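Local coordinates for CELL division control protein 6 (Pyrobaculum aerophilum, PDB 1FNN) that probably takes part in regulating DNA replication as an ATPase of the Cdc6/Cdc18 family that binds ADP with a magnesium ion, at residues A[28-33]-A[66-71]; A[38-43]-A[124-129]; A[85-90]-A[107-112]; A[98-103]-A[117-122]; A[144-149]-A[180-185]. All coordinates share one frame; numbering follows the deposited sequence.

Interaction 1. Residues A[28-33]-A[66-71]; sequences QLDILL and ELYKDK
D30 and Y68 join two helices through a single polar bridge, a small interface resting on one short hydrogen bond. The phenol OH of Y68 donates to OD1 of D30 at 2.5 Å. It approaches on the syn side of the carboxylate but 28° out of its plane, while OD1 lies at the edge of the ring, near the ring plane. D30 reaches this position because its CG stands anti to the backbone N (chi1 -172°), which carries the acid across to the other helix. The close-fitting part ends there: Y68 is buried, and its OH is also hydrogen-bonded to R38, so two polar partners hold the tip of the ring. The solvent side is looser: K71, the exposed last residue of the type I turn from Y68, curls back so that NZ donates to the carbonyl O of L67 at 2.8 Å and passes 3.1 Å above the plane of the Y68 ring, toward its rim. D30 itself is partly exposed. Helix 57-68 begins in the nucleotide-binding P-loop, and its pairing here with helix 23-38, whose L29 and L32 rest on sheet strands, belongs to the layered alpha/beta core of a P-loop AAA+ ATPase.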
# COMPACT_ATOMS: atom_id res chain seq x y z
N GLN A 28 -2.13 19.49 -2.29
CA GLN A 28 -2.18 19.96 -0.93
C GLN A 28 -0.77 20.23 -0.39
O GLN A 28 -0.53 21.10 0.46
CB GLN A 28 -2.90 18.96 0.02
CG GLN A 28 -4.44 19.05 -0.11
CD GLN A 28 -5.13 17.86 0.57
OE1 GLN A 28 -5.27 17.75 1.78
NE2 GLN A 28 -5.61 16.90 -0.22
N LEU A 29 0.13 19.29 -0.67
CA LEU A 29 1.52 19.40 -0.30
C LEU A 29 2.12 20.61 -1.01
O LEU A 29 2.92 21.35 -0.43
CB LEU A 29 2.31 18.16 -0.69
CG LEU A 29 2.54 17.08 0.38
CD1 LEU A 29 3.44 15.98 -0.21
CD2 LEU A 29 3.17 17.63 1.65
N ASP A 30 1.83 20.74 -2.30
CA ASP A 30 2.33 21.89 -3.05
C ASP A 30 1.90 23.22 -2.43
O ASP A 30 2.64 24.20 -2.20
CB ASP A 30 1.85 21.78 -4.50
CG ASP A 30 2.56 22.87 -5.32
OD1 ASP A 30 3.74 22.78 -5.67
OD2 ASP A 30 1.93 23.90 -5.63
N ILE A 31 0.61 23.26 -2.05
CA ILE A 31 0.03 24.44 -1.42
C ILE A 31 0.72 24.68 -0.10
O ILE A 31 1.08 25.83 0.21
CB ILE A 31 -1.50 24.26 -1.25
CG1 ILE A 31 -2.22 24.44 -2.63
CG2 ILE A 31 -2.05 25.22 -0.21
CD1 ILE A 31 -3.63 23.85 -2.49
N LEU A 32 0.98 23.63 0.73
CA LEU A 32 1.63 23.92 1.99
C LEU A 32 3.11 24.36 1.80
O LEU A 32 3.66 25.11 2.60
CB LEU A 32 1.59 22.72 2.95
CG LEU A 32 0.14 22.31 3.32
CD1 LEU A 32 0.09 21.08 4.22
CD2 LEU A 32 -0.60 23.45 4.01
N LEU A 33 3.82 23.75 0.86
CA LEU A 33 5.26 23.93 0.78
C LEU A 33 5.83 24.76 -0.34
O LEU A 33 6.99 25.21 -0.23
CB LEU A 33 5.90 22.51 0.62
CG LEU A 33 5.67 21.57 1.80
CD1 LEU A 33 6.18 20.16 1.39
CD2 LEU A 33 6.40 22.06 3.05
N GLU A 66 10.89 15.83 -6.06
CA GLU A 66 11.35 15.68 -7.42
C GLU A 66 10.91 16.91 -8.23
O GLU A 66 11.76 17.43 -8.99
CB GLU A 66 10.79 14.40 -8.05
CG GLU A 66 11.22 14.06 -9.46
CD GLU A 66 10.38 12.81 -9.84
OE1 GLU A 66 10.60 11.72 -9.28
OE2 GLU A 66 9.53 13.00 -10.69
N LEU A 67 9.73 17.45 -7.98
CA LEU A 67 9.30 18.61 -8.75
C LEU A 67 10.02 19.91 -8.35
O LEU A 67 9.94 20.88 -9.08
CB LEU A 67 7.80 18.79 -8.57
CG LEU A 67 6.95 17.63 -9.10
CD1 LEU A 67 5.48 17.78 -8.72
CD2 LEU A 67 7.11 17.50 -10.62
N TYR A 68 10.54 19.99 -7.13
CA TYR A 68 11.13 21.21 -6.60
C TYR A 68 12.64 21.17 -6.48
O TYR A 68 13.26 22.22 -6.29
CB TYR A 68 10.58 21.50 -5.19
CG TYR A 68 9.27 22.25 -5.34
CD1 TYR A 68 9.27 23.63 -5.47
CD2 TYR A 68 8.05 21.58 -5.35
CE1 TYR A 68 8.09 24.35 -5.60
CE2 TYR A 68 6.85 22.28 -5.49
CZ TYR A 68 6.89 23.66 -5.61
OH TYR A 68 5.71 24.35 -5.75
N LYS A 69 13.24 20.03 -6.73
CA LYS A 69 14.62 19.69 -6.50
C LYS A 69 15.58 20.73 -7.13
O LYS A 69 16.57 21.15 -6.53
CB LYS A 69 14.88 18.40 -7.30
CG LYS A 69 15.49 17.22 -6.65
CD LYS A 69 15.97 16.14 -7.60
CE LYS A 69 15.18 15.92 -8.87
NZ LYS A 69 15.83 14.87 -9.71
N ASP A 70 15.25 21.15 -8.34
CA ASP A 70 16.17 22.08 -9.03
C ASP A 70 15.77 23.52 -8.89
O ASP A 70 16.28 24.37 -9.63
CB ASP A 70 16.28 21.62 -10.50
CG ASP A 70 16.95 20.25 -10.52
OD1 ASP A 70 18.03 20.13 -9.91
OD2 ASP A 70 16.41 19.32 -11.14
N LYS A 71 14.71 23.81 -8.13
CA LYS A 71 14.09 25.11 -8.01
C LYS A 71 14.09 25.62 -6.58
O LYS A 71 13.29 26.50 -6.24
CB LYS A 71 12.61 25.04 -8.44
CG LYS A 71 12.33 24.20 -9.65
CD LYS A 71 11.08 24.55 -10.43
CE LYS A 71 9.84 24.69 -9.58
NZ LYS A 71 9.68 23.60 -8.59

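Interaction 2. Residues A[38-43]-A[124-129]; sequences RNPGHH and DLYMFL
At the entry to strand 127-132 of the parallel sheet, P40, from the loop that follows helix 23-38, lies on the ring of Y126 in a proline-aromatic CH-pi contact. CG of P40 stands 3.8 Å from the centroid of the Y126 ring, 15° off the ring normal, with CB of P40 alongside at 3.5 Å from CD2 of Y126. The two side chains run at about a right angle, the pyrrolidine presenting its CB-CG side to the flat aromatic surface. Y126 has its CG beside the backbone N and anti to the carbonyl carbon (chi1 -66°), which swings the ring out toward the loop. The next residue continues the contact: CA of G41 approaches CE2 of Y126 obliquely at 3.7 Å. A beta carbon at this glycine would clash with that same CE2, and at its positive phi would also be pressed against the carbonyl O of P40. Y126 further makes a cation-pi pair with R159, whose guanidinium also bridges to D124. Replacing Y126 by alanine is likely to cost P40 the ring face under its CB and CG, and R159 its aromatic partner. The contact lies where the chain passes from helix 109-122, ended by a Schellman motif at D124, into strand 127-132 of the parallel sheet of the P-loop ATPase fold.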
# COMPACT_ATOMS: atom_id res chain seq x y z
N ARG A 38 10.25 27.98 -2.85
CA ARG A 38 10.73 29.00 -3.82
C ARG A 38 11.47 30.13 -3.09
O ARG A 38 12.41 30.71 -3.64
CB ARG A 38 9.59 29.53 -4.67
CG ARG A 38 9.11 28.58 -5.77
CD ARG A 38 8.01 29.25 -6.63
NE ARG A 38 6.76 29.26 -5.83
CZ ARG A 38 5.92 28.21 -5.85
NH1 ARG A 38 6.17 27.13 -6.59
NH2 ARG A 38 4.80 28.21 -5.14
N ASN A 39 11.02 30.57 -1.92
CA ASN A 39 11.57 31.64 -1.13
C ASN A 39 11.44 31.35 0.35
O ASN A 39 10.64 31.92 1.12
CB ASN A 39 10.89 33.00 -1.36
CG ASN A 39 11.00 33.54 -2.77
OD1 ASN A 39 12.10 33.74 -3.29
ND2 ASN A 39 9.86 33.78 -3.40
N PRO A 40 12.34 30.54 0.90
CA PRO A 40 12.25 30.06 2.25
C PRO A 40 12.55 31.05 3.36
O PRO A 40 13.35 31.98 3.20
CB PRO A 40 13.32 28.96 2.35
CG PRO A 40 14.28 29.29 1.24
CD PRO A 40 13.41 29.84 0.13
N GLY A 41 12.00 30.76 4.51
CA GLY A 41 12.33 31.44 5.75
C GLY A 41 11.36 32.49 6.23
O GLY A 41 11.62 33.03 7.30
N HIS A 42 10.22 32.71 5.58
CA HIS A 42 9.28 33.75 6.05
C HIS A 42 8.13 33.20 6.86
O HIS A 42 7.39 33.99 7.47
CB HIS A 42 8.73 34.50 4.82
CG HIS A 42 9.89 35.03 4.02
ND1 HIS A 42 10.65 36.08 4.51
CD2 HIS A 42 10.42 34.70 2.83
CE1 HIS A 42 11.60 36.37 3.64
NE2 HIS A 42 11.49 35.55 2.61
N HIS A 43 7.92 31.89 6.91
CA HIS A 43 6.95 31.28 7.83
C HIS A 43 7.33 29.81 7.99
O HIS A 43 8.30 29.40 7.36
CB HIS A 43 5.53 31.38 7.27
CG HIS A 43 5.07 30.29 6.35
ND1 HIS A 43 5.37 30.24 5.01
CD2 HIS A 43 4.31 29.17 6.60
CE1 HIS A 43 4.84 29.17 4.42
NE2 HIS A 43 4.20 28.52 5.39
N ASP A 124 23.51 29.68 6.79
CA ASP A 124 22.30 30.20 6.14
C ASP A 124 21.62 29.08 5.32
O ASP A 124 21.41 29.23 4.13
CB ASP A 124 22.68 31.37 5.23
CG ASP A 124 21.45 32.08 4.67
OD1 ASP A 124 20.44 32.16 5.37
OD2 ASP A 124 21.46 32.57 3.52
N LEU A 125 21.22 28.02 6.02
CA LEU A 125 20.69 26.84 5.36
C LEU A 125 19.17 26.80 5.62
O LEU A 125 18.69 27.47 6.53
CB LEU A 125 21.23 25.54 5.94
CG LEU A 125 22.75 25.34 5.92
CD1 LEU A 125 23.13 24.15 6.80
CD2 LEU A 125 23.27 25.21 4.50
N TYR A 126 18.48 26.08 4.77
CA TYR A 126 17.03 25.89 4.89
C TYR A 126 16.82 24.38 4.67
O TYR A 126 17.34 23.82 3.70
CB TYR A 126 16.29 26.74 3.85
CG TYR A 126 16.44 28.24 4.06
CD1 TYR A 126 17.41 28.95 3.36
CD2 TYR A 126 15.62 28.93 4.95
CE1 TYR A 126 17.58 30.31 3.54
CE2 TYR A 126 15.76 30.29 5.14
CZ TYR A 126 16.75 30.97 4.43
OH TYR A 126 16.88 32.32 4.63
N MET A 127 16.22 23.75 5.66
CA MET A 127 16.00 22.33 5.73
C MET A 127 14.51 21.98 5.57
O MET A 127 13.67 22.47 6.32
CB MET A 127 16.50 21.84 7.11
CG MET A 127 16.26 20.37 7.33
SD MET A 127 17.04 19.58 8.70
CE MET A 127 16.46 20.52 10.11
N PHE A 128 14.22 21.15 4.58
CA PHE A 128 12.90 20.50 4.49
C PHE A 128 13.08 19.12 5.15
O PHE A 128 13.64 18.21 4.55
CB PHE A 128 12.49 20.39 3.04
CG PHE A 128 11.32 19.55 2.65
CD1 PHE A 128 11.26 19.03 1.37
CD2 PHE A 128 10.27 19.27 3.51
CE1 PHE A 128 10.18 18.25 0.95
CE2 PHE A 128 9.20 18.48 3.11
CZ PHE A 128 9.16 17.97 1.83
N LEU A 129 12.63 19.01 6.38
CA LEU A 129 12.81 17.82 7.19
C LEU A 129 11.57 16.93 7.18
O LEU A 129 10.43 17.37 7.33
CB LEU A 129 13.17 18.27 8.60
CG LEU A 129 13.36 17.18 9.67
CD1 LEU A 129 14.55 16.27 9.34
CD2 LEU A 129 13.52 17.82 11.05

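Interaction 3. Residues A[85-90]-A[107-112]; sequences RNFTAI and LSRDEF
R109 lies across F87, and its side chain can be followed outward from the backbone. CB comes no nearer than 4.2 Å to CE2 of F87. CG, anti to the backbone N (chi1 -169°), then settles over the centre of the F87 ring, 3.5 Å from the centroid and 15° off the normal, a CH-pi contact. CD carries the chain on past the ring, and after the bend at chi3 NE passes 3.8 Å from CD1 of F87. The guanidinium plane is turned 53° from the ring, so the contact is a methylene on a face rather than a flat stack, and the charged tip instead makes a salt bridge from NH2 to D140. The edge of the same phenyl group is taken by F112, whose CB lies near the ring plane at 3.6 Å from CE2 of F87. Both helices are capped at this end: N86 OD1 accepts from A89 N, and S108 and E111 form a capping box, with S108 N giving to the anti lone pair of E111 OE2 at 2.7 Å. The contact thus joins the starts of helices 87-97 and 109-122, with helix 139-148 beside them, supplying D140 to R109 and F145 to the F87 side.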
# COMPACT_ATOMS: atom_id res chain seq x y z
N ARG A 85 15.31 6.08 15.35
CA ARG A 85 14.19 6.25 16.28
C ARG A 85 14.44 7.12 17.49
O ARG A 85 13.51 7.83 17.92
CB ARG A 85 13.74 4.87 16.79
CG ARG A 85 13.15 4.04 15.66
CD ARG A 85 12.62 2.69 16.13
NE ARG A 85 12.24 1.87 14.99
CZ ARG A 85 11.59 0.72 15.03
NH1 ARG A 85 11.22 0.20 16.20
NH2 ARG A 85 11.30 0.08 13.91
N ASN A 86 15.66 7.10 18.00
CA ASN A 86 15.93 7.92 19.18
C ASN A 86 16.64 9.18 18.71
O ASN A 86 16.99 9.24 17.54
CB ASN A 86 16.78 7.14 20.19
CG ASN A 86 18.03 6.60 19.51
OD1 ASN A 86 18.89 7.40 19.12
ND2 ASN A 86 18.10 5.29 19.39
N PHE A 87 16.72 10.17 19.59
CA PHE A 87 17.30 11.46 19.34
C PHE A 87 18.70 11.37 18.72
O PHE A 87 19.01 12.11 17.79
CB PHE A 87 17.41 12.31 20.65
CG PHE A 87 17.87 13.70 20.26
CD1 PHE A 87 16.96 14.59 19.71
CD2 PHE A 87 19.18 14.11 20.42
CE1 PHE A 87 17.35 15.86 19.35
CE2 PHE A 87 19.57 15.38 20.05
CZ PHE A 87 18.66 16.26 19.52
N THR A 88 19.57 10.55 19.31
CA THR A 88 20.93 10.40 18.84
C THR A 88 21.00 9.87 17.42
O THR A 88 21.83 10.33 16.64
CB THR A 88 21.74 9.48 19.79
OG1 THR A 88 21.77 10.14 21.07
CG2 THR A 88 23.16 9.27 19.31
N ALA A 89 20.21 8.84 17.11
CA ALA A 89 20.19 8.30 15.76
C ALA A 89 19.68 9.35 14.77
O ALA A 89 20.21 9.43 13.66
CB ALA A 89 19.32 7.04 15.70
N ILE A 90 18.61 10.05 15.08
CA ILE A 90 18.02 11.04 14.16
C ILE A 90 18.91 12.26 13.95
O ILE A 90 19.20 12.67 12.82
CB ILE A 90 16.65 11.50 14.69
CG1 ILE A 90 15.66 10.34 14.66
CG2 ILE A 90 16.12 12.67 13.85
CD1 ILE A 90 14.49 10.52 15.61
N LEU A 107 28.29 14.87 23.27
CA LEU A 107 27.41 16.03 23.41
C LEU A 107 26.07 15.66 24.04
O LEU A 107 25.53 14.57 23.82
CB LEU A 107 27.18 16.68 22.06
CG LEU A 107 28.32 17.41 21.38
CD1 LEU A 107 27.85 17.97 20.03
CD2 LEU A 107 28.86 18.54 22.25
N SER A 108 25.52 16.57 24.84
CA SER A 108 24.17 16.38 25.35
C SER A 108 23.15 16.62 24.22
O SER A 108 23.40 17.35 23.26
CB SER A 108 23.84 17.36 26.47
OG SER A 108 23.61 18.66 25.94
N ARG A 109 21.91 16.24 24.51
CA ARG A 109 20.79 16.45 23.61
C ARG A 109 20.65 17.93 23.28
O ARG A 109 20.45 18.29 22.12
CB ARG A 109 19.48 15.93 24.23
CG ARG A 109 18.34 15.87 23.22
CD ARG A 109 16.98 15.95 23.88
NE ARG A 109 16.08 14.91 23.40
CZ ARG A 109 14.77 14.93 23.57
NH1 ARG A 109 14.19 15.93 24.21
NH2 ARG A 109 14.03 13.94 23.09
N ASP A 110 20.78 18.79 24.29
CA ASP A 110 20.70 20.23 24.09
C ASP A 110 21.86 20.76 23.26
O ASP A 110 21.76 21.70 22.48
CB ASP A 110 20.72 20.97 25.44
CG ASP A 110 19.48 20.72 26.28
OD1 ASP A 110 18.46 20.23 25.73
OD2 ASP A 110 19.53 21.01 27.50
N GLU A 111 23.07 20.26 23.53
CA GLU A 111 24.25 20.66 22.76
C GLU A 111 24.09 20.32 21.27
O GLU A 111 24.33 21.15 20.40
CB GLU A 111 25.47 19.95 23.36
CG GLU A 111 25.93 20.76 24.57
CD GLU A 111 26.91 20.01 25.45
OE1 GLU A 111 27.80 20.70 26.00
OE2 GLU A 111 26.81 18.77 25.61
N PHE A 112 23.61 19.11 21.02
CA PHE A 112 23.30 18.67 19.66
C PHE A 112 22.32 19.58 18.93
O PHE A 112 22.62 20.13 17.88
CB PHE A 112 22.64 17.29 19.75
CG PHE A 112 23.61 16.16 19.53
CD1 PHE A 112 23.63 15.08 20.39
CD2 PHE A 112 24.50 16.21 18.46
CE1 PHE A 112 24.53 14.04 20.18
CE2 PHE A 112 25.39 15.18 18.26
CZ PHE A 112 25.41 14.10 19.11

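Interaction 4. Residues A[98-103]-A[117-122]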
# COMPACT_ATOMS: atom_id res chain seq x y z
N LEU A 98 23.36 16.99 6.35
CA LEU A 98 23.77 18.38 6.28
C LEU A 98 25.28 18.63 6.38
O LEU A 98 25.75 19.77 6.41
CB LEU A 98 23.08 19.12 7.45
CG LEU A 98 21.89 20.04 7.23
CD1 LEU A 98 21.14 19.83 5.93
CD2 LEU A 98 20.92 20.08 8.41
N ASN A 99 26.09 17.57 6.37
CA ASN A 99 27.52 17.68 6.57
C ASN A 99 27.88 18.55 7.77
O ASN A 99 28.72 19.42 7.59
CB ASN A 99 28.16 18.38 5.34
CG ASN A 99 28.08 17.31 4.24
OD1 ASN A 99 28.75 16.31 4.50
ND2 ASN A 99 27.33 17.62 3.20
N ILE A 100 27.40 18.19 8.95
CA ILE A 100 27.75 18.95 10.16
C ILE A 100 28.73 18.04 10.90
O ILE A 100 28.34 16.96 11.33
CB ILE A 100 26.54 19.14 11.09
CG1 ILE A 100 25.49 20.07 10.45
CG2 ILE A 100 26.95 19.64 12.48
CD1 ILE A 100 24.19 20.02 11.28
N PRO A 101 29.97 18.47 11.06
CA PRO A 101 30.95 17.63 11.76
C PRO A 101 30.63 17.58 13.24
O PRO A 101 30.38 18.65 13.81
CB PRO A 101 32.29 18.34 11.50
CG PRO A 101 32.01 19.42 10.52
CD PRO A 101 30.52 19.76 10.62
N PHE A 102 30.76 16.44 13.89
CA PHE A 102 30.65 16.40 15.35
C PHE A 102 31.99 16.60 16.07
O PHE A 102 33.06 16.14 15.63
CB PHE A 102 30.04 15.10 15.86
CG PHE A 102 28.58 14.91 15.59
CD1 PHE A 102 28.03 13.64 15.70
CD2 PHE A 102 27.74 15.95 15.23
CE1 PHE A 102 26.69 13.41 15.46
CE2 PHE A 102 26.40 15.74 14.98
CZ PHE A 102 25.88 14.47 15.10
N PRO A 103 31.89 17.16 17.27
CA PRO A 103 33.03 17.37 18.14
C PRO A 103 33.52 16.07 18.74
O PRO A 103 32.88 15.01 18.69
CB PRO A 103 32.56 18.31 19.24
CG PRO A 103 31.11 18.57 19.01
CD PRO A 103 30.65 17.69 17.88
N VAL A 117 21.24 24.07 15.31
CA VAL A 117 20.81 25.47 15.08
C VAL A 117 21.95 26.33 14.59
O VAL A 117 21.81 27.20 13.71
CB VAL A 117 20.21 26.03 16.40
CG1 VAL A 117 20.03 27.53 16.34
CG2 VAL A 117 18.89 25.32 16.68
N GLU A 118 23.13 26.23 15.22
CA GLU A 118 24.28 27.06 14.77
C GLU A 118 24.61 26.86 13.31
O GLU A 118 24.78 27.80 12.48
CB GLU A 118 25.49 26.65 15.65
CG GLU A 118 26.76 27.39 15.20
CD GLU A 118 27.99 26.68 15.75
OE1 GLU A 118 28.09 26.51 16.98
OE2 GLU A 118 28.88 26.30 14.96
N HIS A 119 24.68 25.59 12.90
CA HIS A 119 24.99 25.31 11.48
C HIS A 119 23.91 25.86 10.56
O HIS A 119 24.24 26.52 9.56
CB HIS A 119 25.22 23.81 11.27
CG HIS A 119 26.64 23.39 11.47
ND1 HIS A 119 27.51 23.19 10.41
CD2 HIS A 119 27.34 23.13 12.61
CE1 HIS A 119 28.68 22.82 10.90
NE2 HIS A 119 28.61 22.78 12.22
N LEU A 120 22.62 25.69 10.89
CA LEU A 120 21.55 26.21 10.02
C LEU A 120 21.63 27.72 9.86
O LEU A 120 21.51 28.33 8.80
CB LEU A 120 20.18 25.81 10.61
CG LEU A 120 19.77 24.33 10.53
CD1 LEU A 120 18.46 24.10 11.29
CD2 LEU A 120 19.65 23.85 9.08
N ARG A 121 21.89 28.39 10.99
CA ARG A 121 22.05 29.84 11.04
C ARG A 121 23.32 30.34 10.39
O ARG A 121 23.25 31.14 9.45
CB ARG A 121 22.04 30.30 12.51
CG ARG A 121 22.25 31.80 12.66
CD ARG A 121 22.13 32.22 14.13
NE ARG A 121 21.81 33.64 14.15
CZ ARG A 121 21.04 34.29 15.01
NH1 ARG A 121 20.43 33.68 16.02
NH2 ARG A 121 20.89 35.60 14.83
N GLU A 122 24.48 29.81 10.80
CA GLU A 122 25.74 30.36 10.29
C GLU A 122 26.05 30.02 8.86
O GLU A 122 26.86 30.67 8.18
CB GLU A 122 26.88 29.87 11.21
CG GLU A 122 26.66 30.28 12.66
CD GLU A 122 26.32 31.75 12.86
OE1 GLU A 122 26.55 32.55 11.93
OE2 GLU A 122 25.83 32.12 13.95
O HOH W 1 30.82 21.99 13.74
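H119 is the first residue of 117-122 to meet the loop 98-103, and it does so with its imidazole face. CG2 of I100 stands over that face, 3.6 Å from the ring centroid and 18° off the normal, while CG1 of I100 runs past CG and ND1. At the other end of the ring CD of P101 comes obliquely to CE1 of H119 at 3.6 Å. The polar atoms are served separately: ND1 bonds to R123, and NE2 holds an in-plane water at 2.8 Å, which bonds weakly to the carbonyl O of P101. With a leucine in place of the imidazole of H119, R123 and the water would probably lose their ring-nitrogen partners. The loop is placed by the Schellman motif that ends helix 87-97, N99 being its C-prime residue with positive phi. L120 follows, and its CD2 meets CD2 of L98 at 4.0 Å, the two side chains crossing at about a right angle.

Interaction 5. Residues A[144-149]-A[180-185]; sequences TFIRLG and RGIMGK
The contact between I146 and the pair I182 and M183 is made without any flat group. The planar guanidinium of R147 leads off: only its methylene CG approaches, at 4.3 Å from CD1 of I182, and the F145 ring leads away, against F87. What remains is branch against branch. CG2 of I146 lies 3.7 Å from CD1 of I182, and the two isoleucines slide past each other in opposite directions. Helices 139-148 and 177-183 thus pack side by side against the central sheet of the alpha/beta ATPase fold, for I146 and M183 both also rest on L162 of strand 160-166. M183 crosses I146 obliquely. Its CG lies 3.9 Å from CD1 of I146; the bend at chi2 (-70°) then turns SD to 4.2 Å from CG1 of I146. The methyl CE is modelled implausibly close to CG2 of I146, and that approach is doubtful. Y44 borders both helices, bonding through its OH to the carbonyl O of I146.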
# COMPACT_ATOMS: atom_id res chain seq x y z
N THR A 144 10.22 17.69 20.26
CA THR A 144 11.46 18.45 20.04
C THR A 144 11.54 18.94 18.60
O THR A 144 11.72 20.15 18.41
CB THR A 144 12.69 17.59 20.37
OG1 THR A 144 12.61 17.29 21.77
CG2 THR A 144 13.98 18.33 20.06
N PHE A 145 11.39 18.07 17.60
CA PHE A 145 11.55 18.56 16.22
C PHE A 145 10.44 19.45 15.77
O PHE A 145 10.67 20.49 15.14
CB PHE A 145 11.76 17.36 15.26
CG PHE A 145 13.14 16.78 15.53
CD1 PHE A 145 13.31 15.63 16.23
CD2 PHE A 145 14.26 17.45 15.05
CE1 PHE A 145 14.57 15.11 16.47
CE2 PHE A 145 15.52 16.94 15.28
CZ PHE A 145 15.67 15.77 16.00
N ILE A 146 9.21 19.15 16.20
CA ILE A 146 8.09 20.03 15.90
C ILE A 146 8.32 21.44 16.42
O ILE A 146 8.00 22.38 15.69
CB ILE A 146 6.76 19.49 16.51
CG1 ILE A 146 6.37 18.23 15.72
CG2 ILE A 146 5.67 20.55 16.44
CD1 ILE A 146 5.36 17.32 16.41
N ARG A 147 8.86 21.59 17.62
CA ARG A 147 9.05 22.90 18.22
C ARG A 147 10.24 23.68 17.67
O ARG A 147 10.14 24.90 17.54
CB ARG A 147 9.21 22.77 19.75
CG ARG A 147 7.88 22.44 20.41
CD ARG A 147 8.02 21.95 21.85
NE ARG A 147 6.91 22.49 22.61
CZ ARG A 147 6.51 22.48 23.86
NH1 ARG A 147 7.17 21.85 24.83
NH2 ARG A 147 5.39 23.13 24.17
N LEU A 148 11.22 22.94 17.14
CA LEU A 148 12.42 23.58 16.63
C LEU A 148 12.10 24.56 15.52
O LEU A 148 12.59 25.68 15.51
CB LEU A 148 13.44 22.53 16.20
CG LEU A 148 14.84 23.02 15.83
CD1 LEU A 148 15.45 23.84 16.96
CD2 LEU A 148 15.75 21.83 15.51
N GLY A 149 11.22 24.22 14.57
CA GLY A 149 10.87 25.08 13.47
C GLY A 149 10.24 26.41 13.85
O GLY A 149 10.15 27.30 13.00
N ARG A 180 0.77 19.50 19.76
CA ARG A 180 -0.29 19.10 18.86
C ARG A 180 -0.86 20.32 18.15
O ARG A 180 -1.17 20.24 16.96
CB ARG A 180 -1.44 18.39 19.59
CG ARG A 180 -2.27 17.50 18.69
CD ARG A 180 -3.69 17.28 19.11
NE ARG A 180 -4.04 16.54 20.27
CZ ARG A 180 -3.82 16.61 21.57
NH1 ARG A 180 -3.10 17.57 22.12
NH2 ARG A 180 -4.33 15.71 22.40
N GLY A 181 -0.91 21.45 18.83
CA GLY A 181 -1.37 22.70 18.27
C GLY A 181 -0.64 23.13 17.01
O GLY A 181 -1.26 23.67 16.08
N ILE A 182 0.66 22.89 16.92
CA ILE A 182 1.44 23.28 15.74
C ILE A 182 1.08 22.51 14.48
O ILE A 182 0.96 23.09 13.39
CB ILE A 182 2.93 23.13 16.09
CG1 ILE A 182 3.24 24.00 17.31
CG2 ILE A 182 3.80 23.46 14.89
CD1 ILE A 182 4.58 23.75 17.97
N MET A 183 0.92 21.20 14.51
CA MET A 183 0.65 20.36 13.36
C MET A 183 -0.79 20.12 12.93
O MET A 183 -0.98 19.42 11.91
CB MET A 183 1.14 18.93 13.70
CG MET A 183 2.60 18.93 14.18
SD MET A 183 3.64 19.32 12.76
CE MET A 183 4.87 20.41 13.40
N GLY A 184 -1.77 20.38 13.79
CA GLY A 184 -3.14 20.01 13.51
C GLY A 184 -3.74 20.97 12.50
O GLY A 184 -3.35 22.13 12.40
N LYS A 185 -4.55 20.44 11.61
CA LYS A 185 -5.16 21.21 10.54
C LYS A 185 -4.21 21.48 9.38
O LYS A 185 -4.53 22.31 8.51
CB LYS A 185 -5.79 22.51 11.03
CG LYS A 185 -7.04 22.85 10.20
CD LYS A 185 -8.06 23.57 11.10
CE LYS A 185 -9.47 23.10 10.78
NZ LYS A 185 -10.42 23.45 11.87

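Side chains of strand 127-132 reach three of the other contacts: F128 packs on L33 of interaction 1, whereas M127 and L129 meet interactions 4 and 5. Interactions 1 and 2 also touch through Y68 and R38, at the end of helix 23-38. Interactions 3 and 4 share helix 109-122 and touch through the rings of F112 and F102. Chemistry follows place: interaction 5 is buried and wholly apolar across its segments, interaction 4 is buried but keeps a histidine with polar partners at its rim, interaction 3 is partly buried and lays a charged chain on an aromatic face, interaction 2 is a surface CH-pi contact, and interaction 1 depends on one hydrogen bond.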